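Local coordinates for ABC transporter sugar binding protein (Xanthomonas axonopodis pv. citri, PDB 3UOR) that probably binds maltose or related maltodextrins in the periplasm and hands them to an ABC importer for uptake, at residues 119-124 with 341-346; 326-331 with 347-352; 99-104 with 307-312. All blocks are in the same frame, centred on the assembly; numbering follows the deposited sequence.

Interaction 1 of 3, residues 119-124 with 341-346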
loop_
_atom_site.group_PDB
_atom_site.type_symbol
_atom_site.label_atom_id
_atom_site.label_comp_id
_atom_site.label_asym_id
_atom_site.label_seq_id
_atom_site.Cartn_x
_atom_site.Cartn_y
_atom_site.Cartn_z
ATOM N N ALA A 119 -15.095 11.807 -7.071
ATOM C CA ALA A 119 -14.594 12.956 -6.314
ATOM C C ALA A 119 -14.504 12.651 -4.819
ATOM O O ALA A 119 -13.847 13.371 -4.073
ATOM C CB ALA A 119 -15.481 14.200 -6.553
ATOM N N ASP A 120 -15.176 11.594 -4.372
ATOM C CA ASP A 120 -15.156 11.247 -2.942
ATOM C C ASP A 120 -14.006 10.285 -2.606
ATOM O O ASP A 120 -13.778 9.968 -1.437
ATOM C CB ASP A 120 -16.494 10.631 -2.536
ATOM C CG ASP A 120 -16.624 10.414 -1.037
ATOM O OD1 ASP A 120 -17.022 9.289 -0.633
ATOM O OD2 ASP A 120 -16.326 11.355 -0.270
ATOM N N TYR A 121 -13.284 9.822 -3.632
ATOM C CA TYR A 121 -12.180 8.882 -3.428
ATOM C C TYR A 121 -10.849 9.617 -3.292
ATOM O O TYR A 121 -10.596 10.608 -3.976
ATOM C CB TYR A 121 -12.090 7.885 -4.598
ATOM C CG TYR A 121 -13.113 6.771 -4.517
ATOM C CD1 TYR A 121 -12.742 5.496 -4.142
ATOM C CD2 TYR A 121 -14.461 7.003 -4.795
ATOM C CE1 TYR A 121 -13.669 4.480 -4.056
ATOM C CE2 TYR A 121 -15.397 5.979 -4.711
ATOM C CZ TYR A 121 -14.993 4.726 -4.347
ATOM O OH TYR A 121 -15.893 3.689 -4.263
ATOM N N PHE A 122 -9.988 9.147 -2.406
ATOM C CA PHE A 122 -8.693 9.807 -2.273
ATOM C C PHE A 122 -8.018 9.809 -3.648
ATOM O O PHE A 122 -8.024 8.798 -4.346
ATOM C CB PHE A 122 -7.852 9.135 -1.192
ATOM C CG PHE A 122 -8.518 9.129 0.161
ATOM C CD1 PHE A 122 -8.656 10.304 0.881
ATOM C CD2 PHE A 122 -9.008 7.952 0.707
ATOM C CE1 PHE A 122 -9.261 10.315 2.135
ATOM C CE2 PHE A 122 -9.622 7.950 1.955
ATOM C CZ PHE A 122 -9.764 9.143 2.665
ATOM N N PRO A 123 -7.492 10.966 -4.067
ATOM C CA PRO A 123 -7.069 11.096 -5.470
ATOM C C PRO A 123 -5.924 10.144 -5.835
ATOM O O PRO A 123 -5.980 9.547 -6.898
ATOM C CB PRO A 123 -6.647 12.571 -5.587
ATOM C CG PRO A 123 -6.371 13.004 -4.164
ATOM C CD PRO A 123 -7.339 12.219 -3.310
ATOM N N GLY A 124 -4.924 9.991 -4.966
ATOM C CA GLY A 124 -3.844 9.062 -5.223
ATOM C C GLY A 124 -4.356 7.627 -5.295
ATOM O O GLY A 124 -3.828 6.807 -6.032
ATOM N N PRO A 341 -10.797 2.152 4.278
ATOM C CA PRO A 341 -11.715 2.591 3.224
ATOM C C PRO A 341 -10.998 3.521 2.266
ATOM O O PRO A 341 -10.152 4.308 2.694
ATOM C CB PRO A 341 -12.782 3.354 3.999
ATOM C CG PRO A 341 -12.823 2.662 5.350
ATOM C CD PRO A 341 -11.337 2.382 5.625
ATOM N N PRO A 342 -11.348 3.453 0.980
ATOM C CA PRO A 342 -10.691 4.295 -0.028
ATOM C C PRO A 342 -11.437 5.585 -0.303
ATOM O O PRO A 342 -11.027 6.286 -1.225
ATOM C CB PRO A 342 -10.739 3.423 -1.283
ATOM C CG PRO A 342 -11.976 2.631 -1.126
ATOM C CD PRO A 342 -12.154 2.386 0.370
ATOM N N ARG A 343 -12.490 5.904 0.459
ATOM C CA ARG A 343 -13.278 7.122 0.172
ATOM C C ARG A 343 -13.598 7.970 1.405
ATOM O O ARG A 343 -13.741 7.447 2.492
ATOM C CB ARG A 343 -14.568 6.794 -0.615
ATOM C CG ARG A 343 -15.515 5.819 0.055
ATOM C CD ARG A 343 -16.714 5.459 -0.847
ATOM N NE ARG A 343 -17.396 6.646 -1.362
ATOM C CZ ARG A 343 -18.510 6.603 -2.094
ATOM N NH1 ARG A 343 -19.089 5.434 -2.371
ATOM N NH2 ARG A 343 -19.048 7.727 -2.553
ATOM N N ARG A 344 -13.703 9.281 1.224
ATOM C CA ARG A 344 -13.844 10.188 2.356
ATOM C C ARG A 344 -15.108 9.967 3.136
ATOM O O ARG A 344 -15.123 10.122 4.353
ATOM C CB ARG A 344 -13.828 11.636 1.899
ATOM C CG ARG A 344 -12.566 11.983 1.233
ATOM C CD ARG A 344 -12.316 13.449 1.284
ATOM N NE ARG A 344 -11.127 13.707 0.485
ATOM C CZ ARG A 344 -11.143 13.755 -0.837
ATOM N NH1 ARG A 344 -12.290 13.580 -1.486
ATOM N NH2 ARG A 344 -10.022 13.979 -1.504
ATOM N N SER A 345 -16.181 9.610 2.452
ATOM C CA SER A 345 -17.442 9.545 3.171
ATOM C C SER A 345 -17.478 8.362 4.139
ATOM O O SER A 345 -18.128 8.426 5.175
ATOM C CB SER A 345 -18.658 9.617 2.229
ATOM O OG SER A 345 -18.752 8.486 1.399
ATOM N N THR A 346 -16.759 7.290 3.830
ATOM C CA THR A 346 -16.690 6.192 4.787
ATOM C C THR A 346 -15.940 6.656 6.022
ATOM O O THR A 346 -16.258 6.252 7.130
ATOM C CB THR A 346 -15.981 4.983 4.223
ATOM O OG1 THR A 346 -16.588 4.636 2.983
ATOM C CG2 THR A 346 -16.117 3.806 5.177
HETATM O O HOH W 1 -15.251 13.836 -0.600
#
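Tyr121 and Arg343 form a single antiparallel bridge as a non-hydrogen-bonded pair, their CA atoms 4.2 Å apart, flanked by backbone bonds from Arg344 N to Asp120 O (2.7 Å) and from Phe122 N to Pro342 O (3.3 Å). It holds the loop before helix 123-127 against the segment after helix 327-337, Tyr121 and Pro342 packing on strand 134-150. Asp120 swings its carboxylate anti to the backbone N (chi1 -172°), and OD1 takes three donors, with a fourth, weak bond from Arg343 NH2. Arg343 NE, 2.8 Å from Asp120 OD1, forms a salt bridge on the anti lone pair; Ser345 OG (2.8 Å) and Ser345 N (3.2 Å) come from the syn side. Arg343 CB sits over the centre of the Tyr121 ring as a CH-pi contact, and Tyr121 CE2 covers one guanidinium face. Arg343 NH1 is held by the carbonyls of Ile115 and Ser325. The extended Arg344 crosses Phe122; its NH1 bonds to Ala119 O (3.0 Å), its NE pairs with Glu366, and a water joins NH1 to Asp120 OD2. With Arg343 and the hydroxyl and N-H of Ser345 round it, the Asp120 carboxylate is probably stabilised as the anion.

Interaction 2 of 3, residues 326-331 with 347-352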
loop_
_atom_site.group_PDB
_atom_site.type_symbol
_atom_site.label_atom_id
_atom_site.label_comp_id
_atom_site.label_asym_id
_atom_site.label_seq_id
_atom_site.Cartn_x
_atom_site.Cartn_y
_atom_site.Cartn_z
ATOM N N GLN A 326 -20.303 0.965 -0.954
ATOM C CA GLN A 326 -21.144 1.732 -0.023
ATOM C C GLN A 326 -20.430 2.036 1.293
ATOM O O GLN A 326 -19.845 1.144 1.923
ATOM C CB GLN A 326 -22.451 0.987 0.250
ATOM C CG GLN A 326 -23.336 0.809 -1.009
ATOM C CD GLN A 326 -24.578 -0.012 -0.708
ATOM O OE1 GLN A 326 -24.784 -0.437 0.422
ATOM N NE2 GLN A 326 -25.412 -0.233 -1.720
ATOM N N PRO A 327 -20.453 3.304 1.712
ATOM C CA PRO A 327 -19.741 3.686 2.933
ATOM C C PRO A 327 -19.989 2.770 4.129
ATOM O O PRO A 327 -19.046 2.459 4.865
ATOM C CB PRO A 327 -20.247 5.100 3.184
ATOM C CG PRO A 327 -20.379 5.652 1.798
ATOM C CD PRO A 327 -20.873 4.488 0.939
ATOM N N GLN A 328 -21.222 2.322 4.315
ATOM C CA GLN A 328 -21.538 1.500 5.485
ATOM C C GLN A 328 -21.002 0.080 5.355
ATOM O O GLN A 328 -20.603 -0.544 6.337
ATOM C CB GLN A 328 -23.046 1.505 5.757
ATOM C CG GLN A 328 -23.549 2.903 6.070
ATOM C CD GLN A 328 -24.983 2.930 6.544
ATOM O OE1 GLN A 328 -25.607 1.884 6.755
ATOM N NE2 GLN A 328 -25.519 4.135 6.716
ATOM N N VAL A 329 -20.967 -0.424 4.133
ATOM C CA VAL A 329 -20.371 -1.725 3.903
ATOM C C VAL A 329 -18.850 -1.653 4.132
ATOM O O VAL A 329 -18.251 -2.551 4.728
ATOM C CB VAL A 329 -20.706 -2.217 2.516
ATOM C CG1 VAL A 329 -20.007 -3.534 2.236
ATOM C CG2 VAL A 329 -22.211 -2.374 2.407
ATOM N N GLN A 330 -18.246 -0.553 3.702
ATOM C CA GLN A 330 -16.813 -0.365 3.837
ATOM C C GLN A 330 -16.407 -0.217 5.315
ATOM O O GLN A 330 -15.380 -0.758 5.743
ATOM C CB GLN A 330 -16.356 0.846 3.016
ATOM C CG GLN A 330 -16.599 0.729 1.508
ATOM C CD GLN A 330 -15.813 1.776 0.710
ATOM O OE1 GLN A 330 -15.510 2.859 1.212
ATOM N NE2 GLN A 330 -15.468 1.446 -0.515
ATOM N N ALA A 331 -17.207 0.528 6.076
ATOM C CA ALA A 331 -17.018 0.647 7.526
ATOM C C ALA A 331 -17.036 -0.729 8.190
ATOM O O ALA A 331 -16.243 -1.016 9.086
ATOM C CB ALA A 331 -18.108 1.541 8.139
ATOM N N TRP A 347 -14.950 7.521 5.812
ATOM C CA TRP A 347 -14.129 8.037 6.902
ATOM C C TRP A 347 -14.901 8.996 7.797
ATOM O O TRP A 347 -14.481 9.252 8.922
ATOM C CB TRP A 347 -12.854 8.700 6.363
ATOM C CG TRP A 347 -11.778 7.655 6.067
ATOM C CD1 TRP A 347 -11.577 7.005 4.892
ATOM C CD2 TRP A 347 -10.824 7.117 6.995
ATOM N NE1 TRP A 347 -10.537 6.111 5.013
ATOM C CE2 TRP A 347 -10.067 6.154 6.302
ATOM C CE3 TRP A 347 -10.532 7.364 8.341
ATOM C CZ2 TRP A 347 -9.028 5.447 6.904
ATOM C CZ3 TRP A 347 -9.503 6.657 8.941
ATOM C CH2 TRP A 347 -8.759 5.708 8.217
ATOM N N LYS A 348 -16.030 9.513 7.304
ATOM C CA LYS A 348 -16.844 10.435 8.104
ATOM C C LYS A 348 -17.797 9.696 9.040
ATOM O O LYS A 348 -18.310 10.276 9.983
ATOM C CB LYS A 348 -17.620 11.414 7.215
ATOM C CG LYS A 348 -16.734 12.425 6.475
ATOM C CD LYS A 348 -17.537 13.176 5.426
ATOM C CE LYS A 348 -16.659 13.605 4.247
ATOM N NZ LYS A 348 -17.330 13.362 2.917
ATOM N N LEU A 349 -18.045 8.416 8.767
ATOM C CA LEU A 349 -18.894 7.604 9.642
ATOM C C LEU A 349 -18.289 7.509 11.040
ATOM O O LEU A 349 -17.076 7.356 11.197
ATOM C CB LEU A 349 -19.120 6.210 9.042
ATOM C CG LEU A 349 -19.888 6.228 7.720
ATOM C CD1 LEU A 349 -19.939 4.853 7.106
ATOM C CD2 LEU A 349 -21.331 6.769 7.950
ATOM N N PRO A 350 -19.132 7.620 12.071
ATOM C CA PRO A 350 -18.607 7.650 13.443
ATOM C C PRO A 350 -17.686 6.465 13.783
ATOM O O PRO A 350 -16.694 6.642 14.484
ATOM C CB PRO A 350 -19.880 7.643 14.297
ATOM C CG PRO A 350 -20.917 8.311 13.414
ATOM C CD PRO A 350 -20.589 7.836 12.020
ATOM N N SER A 351 -18.024 5.281 13.291
ATOM C CA SER A 351 -17.179 4.101 13.396
ATOM C C SER A 351 -15.678 4.417 13.134
ATOM O O SER A 351 -14.793 3.983 13.875
ATOM C CB SER A 351 -17.711 3.066 12.385
ATOM O OG SER A 351 -16.958 1.861 12.358
ATOM N N LEU A 352 -15.405 5.179 12.081
ATOM C CA LEU A 352 -14.039 5.525 11.699
ATOM C C LEU A 352 -13.574 6.861 12.268
ATOM O O LEU A 352 -12.450 6.991 12.738
ATOM C CB LEU A 352 -13.910 5.533 10.172
ATOM C CG LEU A 352 -13.609 4.150 9.595
ATOM C CD1 LEU A 352 -14.363 3.879 8.341
ATOM C CD2 LEU A 352 -12.108 3.980 9.374
#
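Pro327 O accepts the backbone N-H of Ala331, with Ala331 N 2.9 Å from it, while Leu349 CD1 lies against the same oxygen, 3.4 Å away. The contact is a meeting of two helix N-termini in the region after helix 314-324 of a periplasmic-binding protein fold: the first turn of helix 327-337 faces the start of the short helix 350-353. The two starts are built alike, each with a proline directly after the N-cap residue, Gln326 before Pro327 and Leu349 before Pro350. Each first turn also closes on itself, Gln330 N bonding to Gln326 O and Leu352 N to Leu349 O.

Between the segments the packing is apolar, and Leu349 does most of it. Its CD1 branch continues the line of the chain away from CA (chi2 173°) and so reaches across to the other helix, where it touches both Pro327 CB and Ala331 CB at 3.9 Å. The Gln328 side chain passes the same methyl more loosely. Ala331 CB points at the partner helix and meets a second leucine as well, with Leu352 CD1 4.4 Å from it. That leucine works on two fronts, for its other methyl, CD2, sits over one face of the Trp347 indole, offset toward the rim. Ser351 sits at the solvent-facing margin of the contact, its CB pointing toward the other helix and OG loosely near Ala331 CB.

From helix 344-348, Ser345 and Thr346 both touch Pro327. A polar tie joins helices 327-337 and 344-348, since Gln330 OE1 hydrogen-bonds to Thr346 OG1. Thr346 CG2 packs against Pro327 O, the same oxygen that receives Ala331 N.

Interaction 3 of 3, residues 99-104 with 307-312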
loop_
_atom_site.group_PDB
_atom_site.type_symbol
_atom_site.label_atom_id
_atom_site.label_comp_id
_atom_site.label_asym_id
_atom_site.label_seq_id
_atom_site.Cartn_x
_atom_site.Cartn_y
_atom_site.Cartn_z
ATOM N N LEU A 99 -3.333 -4.007 -19.952
ATOM C CA LEU A 99 -2.612 -4.085 -21.216
ATOM C C LEU A 99 -2.742 -5.466 -21.880
ATOM O O LEU A 99 -2.492 -5.616 -23.073
ATOM C CB LEU A 99 -1.160 -3.620 -21.043
ATOM C CG LEU A 99 -1.127 -2.203 -20.432
ATOM C CD1 LEU A 99 0.286 -1.680 -20.250
ATOM C CD2 LEU A 99 -1.955 -1.206 -21.249
ATOM N N LEU A 100 -3.168 -6.463 -21.113
ATOM C CA LEU A 100 -3.574 -7.741 -21.690
ATOM C C LEU A 100 -5.014 -7.661 -22.221
ATOM O O LEU A 100 -5.572 -8.660 -22.676
ATOM C CB LEU A 100 -3.511 -8.827 -20.625
ATOM C CG LEU A 100 -2.551 -9.981 -20.848
ATOM C CD1 LEU A 100 -1.251 -9.449 -21.390
ATOM C CD2 LEU A 100 -2.341 -10.724 -19.543
ATOM N N ASP A 101 -5.624 -6.480 -22.125
ATOM C CA ASP A 101 -7.009 -6.272 -22.561
ATOM C C ASP A 101 -8.019 -7.258 -21.944
ATOM O O ASP A 101 -8.941 -7.718 -22.614
ATOM C CB ASP A 101 -7.104 -6.283 -24.099
ATOM C CG ASP A 101 -8.460 -5.802 -24.612
ATOM O OD1 ASP A 101 -9.037 -4.861 -24.017
ATOM O OD2 ASP A 101 -8.951 -6.365 -25.621
ATOM N N THR A 102 -7.874 -7.565 -20.661
ATOM C CA THR A 102 -8.830 -8.448 -19.997
ATOM C C THR A 102 -9.839 -7.679 -19.151
ATOM O O THR A 102 -10.778 -8.262 -18.593
ATOM C CB THR A 102 -8.120 -9.419 -19.047
ATOM O OG1 THR A 102 -7.485 -8.674 -17.989
ATOM C CG2 THR A 102 -7.086 -10.247 -19.803
ATOM N N LEU A 103 -9.640 -6.378 -19.015
ATOM C CA LEU A 103 -10.397 -5.659 -17.998
ATOM C C LEU A 103 -11.460 -4.767 -18.622
ATOM O O LEU A 103 -11.187 -4.028 -19.574
ATOM C CB LEU A 103 -9.473 -4.811 -17.121
ATOM C CG LEU A 103 -8.421 -5.519 -16.273
ATOM C CD1 LEU A 103 -7.633 -4.497 -15.470
ATOM C CD2 LEU A 103 -9.062 -6.543 -15.351
ATOM N N GLU A 104 -12.662 -4.826 -18.064
ATOM C CA GLU A 104 -13.757 -3.996 -18.531
ATOM C C GLU A 104 -13.530 -2.550 -18.118
ATOM O O GLU A 104 -13.314 -2.277 -16.936
ATOM C CB GLU A 104 -15.061 -4.494 -17.916
ATOM C CG GLU A 104 -16.261 -3.636 -18.252
ATOM C CD GLU A 104 -16.814 -3.931 -19.639
ATOM O OE1 GLU A 104 -16.336 -4.881 -20.297
ATOM O OE2 GLU A 104 -17.737 -3.213 -20.058
ATOM N N ILE A 307 -14.056 -5.965 -13.235
ATOM C CA ILE A 307 -14.942 -6.872 -13.946
ATOM C C ILE A 307 -14.146 -7.350 -15.161
ATOM O O ILE A 307 -13.627 -6.536 -15.937
ATOM C CB ILE A 307 -16.228 -6.148 -14.399
ATOM C CG1 ILE A 307 -16.985 -5.573 -13.195
ATOM C CG2 ILE A 307 -17.128 -7.081 -15.201
ATOM C CD1 ILE A 307 -18.294 -4.876 -13.571
ATOM N N PHE A 308 -13.990 -8.658 -15.312
ATOM C CA PHE A 308 -13.317 -9.157 -16.508
ATOM C C PHE A 308 -14.248 -9.026 -17.710
ATOM O O PHE A 308 -15.452 -9.282 -17.605
ATOM C CB PHE A 308 -12.860 -10.594 -16.320
ATOM C CG PHE A 308 -11.707 -10.730 -15.374
ATOM C CD1 PHE A 308 -11.865 -11.360 -14.153
ATOM C CD2 PHE A 308 -10.480 -10.196 -15.692
ATOM C CE1 PHE A 308 -10.808 -11.478 -13.270
ATOM C CE2 PHE A 308 -9.406 -10.301 -14.815
ATOM C CZ PHE A 308 -9.574 -10.945 -13.602
ATOM N N LYS A 309 -13.709 -8.609 -18.850
ATOM C CA LYS A 309 -14.579 -8.291 -19.976
ATOM C C LYS A 309 -15.148 -9.520 -20.682
ATOM O O LYS A 309 -16.025 -9.395 -21.536
ATOM C CB LYS A 309 -13.929 -7.292 -20.945
ATOM C CG LYS A 309 -12.825 -7.826 -21.788
ATOM C CD LYS A 309 -11.943 -6.694 -22.277
ATOM C CE LYS A 309 -12.684 -5.742 -23.184
ATOM N NZ LYS A 309 -11.780 -4.626 -23.603
ATOM N N SER A 310 -14.683 -10.704 -20.293
ATOM C CA SER A 310 -15.275 -11.959 -20.775
ATOM C C SER A 310 -16.539 -12.383 -20.004
ATOM O O SER A 310 -17.177 -13.376 -20.351
ATOM C CB SER A 310 -14.242 -13.092 -20.739
ATOM O OG SER A 310 -13.751 -13.310 -19.423
ATOM N N SER A 311 -16.892 -11.637 -18.958
ATOM C CA SER A 311 -18.049 -11.959 -18.121
ATOM C C SER A 311 -19.361 -11.802 -18.873
ATOM O O SER A 311 -19.506 -10.886 -19.682
ATOM C CB SER A 311 -18.064 -11.038 -16.905
ATOM O OG SER A 311 -19.368 -10.901 -16.361
ATOM N N GLN A 312 -20.328 -12.673 -18.584
ATOM C CA GLN A 312 -21.653 -12.590 -19.208
ATOM C C GLN A 312 -22.601 -11.682 -18.424
ATOM O O GLN A 312 -23.533 -11.106 -18.982
ATOM C CB GLN A 312 -22.292 -13.979 -19.318
ATOM C CG GLN A 312 -21.366 -15.080 -19.808
ATOM C CD GLN A 312 -20.891 -14.861 -21.234
ATOM O OE1 GLN A 312 -21.506 -14.120 -22.000
ATOM N NE2 GLN A 312 -19.788 -15.510 -21.596
HETATM O O HOH W 2 -11.850 -10.950 -19.912
HETATM O O HOH W 3 -12.577 -3.571 -14.592
#
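Thr102 O is approached from several directions: Lys309 N bonds to it at 3.0 Å, a water donates to it, and Phe308 CA makes a CA-H...O contact. The amide of Lys309 comes from above the carbonyl plane, 38° out of it. Phe308 also turns its ring so that the edge faces this oxygen, CD2 being 3.5 Å from Thr102 O. Two residues on, Glu104 N bonds to Ile307 O at 2.9 Å, so Leu103 and Phe308 become a non-hydrogen-bonded antiparallel pair. Leu103 CD2 reaches back to Phe308 CE2 at 3.8 Å, and the two side chains cross at a slant.

Lys309 runs over the neighbouring turn. Its CD passes Asp101 O, and the bend at chi3 (-64°) then turns CE and NZ to the Asp101 carboxylate, with Lys309 NZ 2.8 Å from Asp101 OD1, a salt bridge that meets the carboxylate on its syn side but 29° out of plane. Glu104 crosses the base of the same lysine, with OE1 3.5 Å from Lys309 CB, yet the charge of that carboxylate is paired with Lys314.

Behind these contacts stand the turns that set them. Asp101 leaves helix 94-99 through a Schellman motif with positive phi, and Thr102 OG1 is fixed to Phe97 O. On the other side a type I turn runs from Phe308 to Ser311, while the water on Thr102 O also receives Ser310 N. Leu74, Leu83 and Pro84 pack on Phe308, whose backbone bonds with Asp85. Here strand 303-307 ends, having returned to lie antiparallel to strand 86-90 and between it and strand 134-150, the strand order of type II periplasmic-binding proteins.

How the interactions relate
From the N terminus, 99-104 opens interaction 3 and 119-124 opens interaction 1 before the chain leaves for some 180 residues. It returns at 307-312 to close interaction 3, starts interaction 2 at 326-331, closes interaction 1 at 341-346 and interaction 2 at 347-352. Interaction 1 therefore crosses both others, while interactions 3 and 2 follow in series. Interactions 1 and 2 share helix 344-348 and touch, one tie being Trp347 NE1 to Pro341 O. Interaction 3 stands apart, its nearest atoms about 13 Å from interaction 1. It joins an early loop to the returning strand 303-307; interaction 1 holds the segment after helix 327-337 beside strand 134-150, while interaction 2 packs helix 327-337 against the start of helix 350-353.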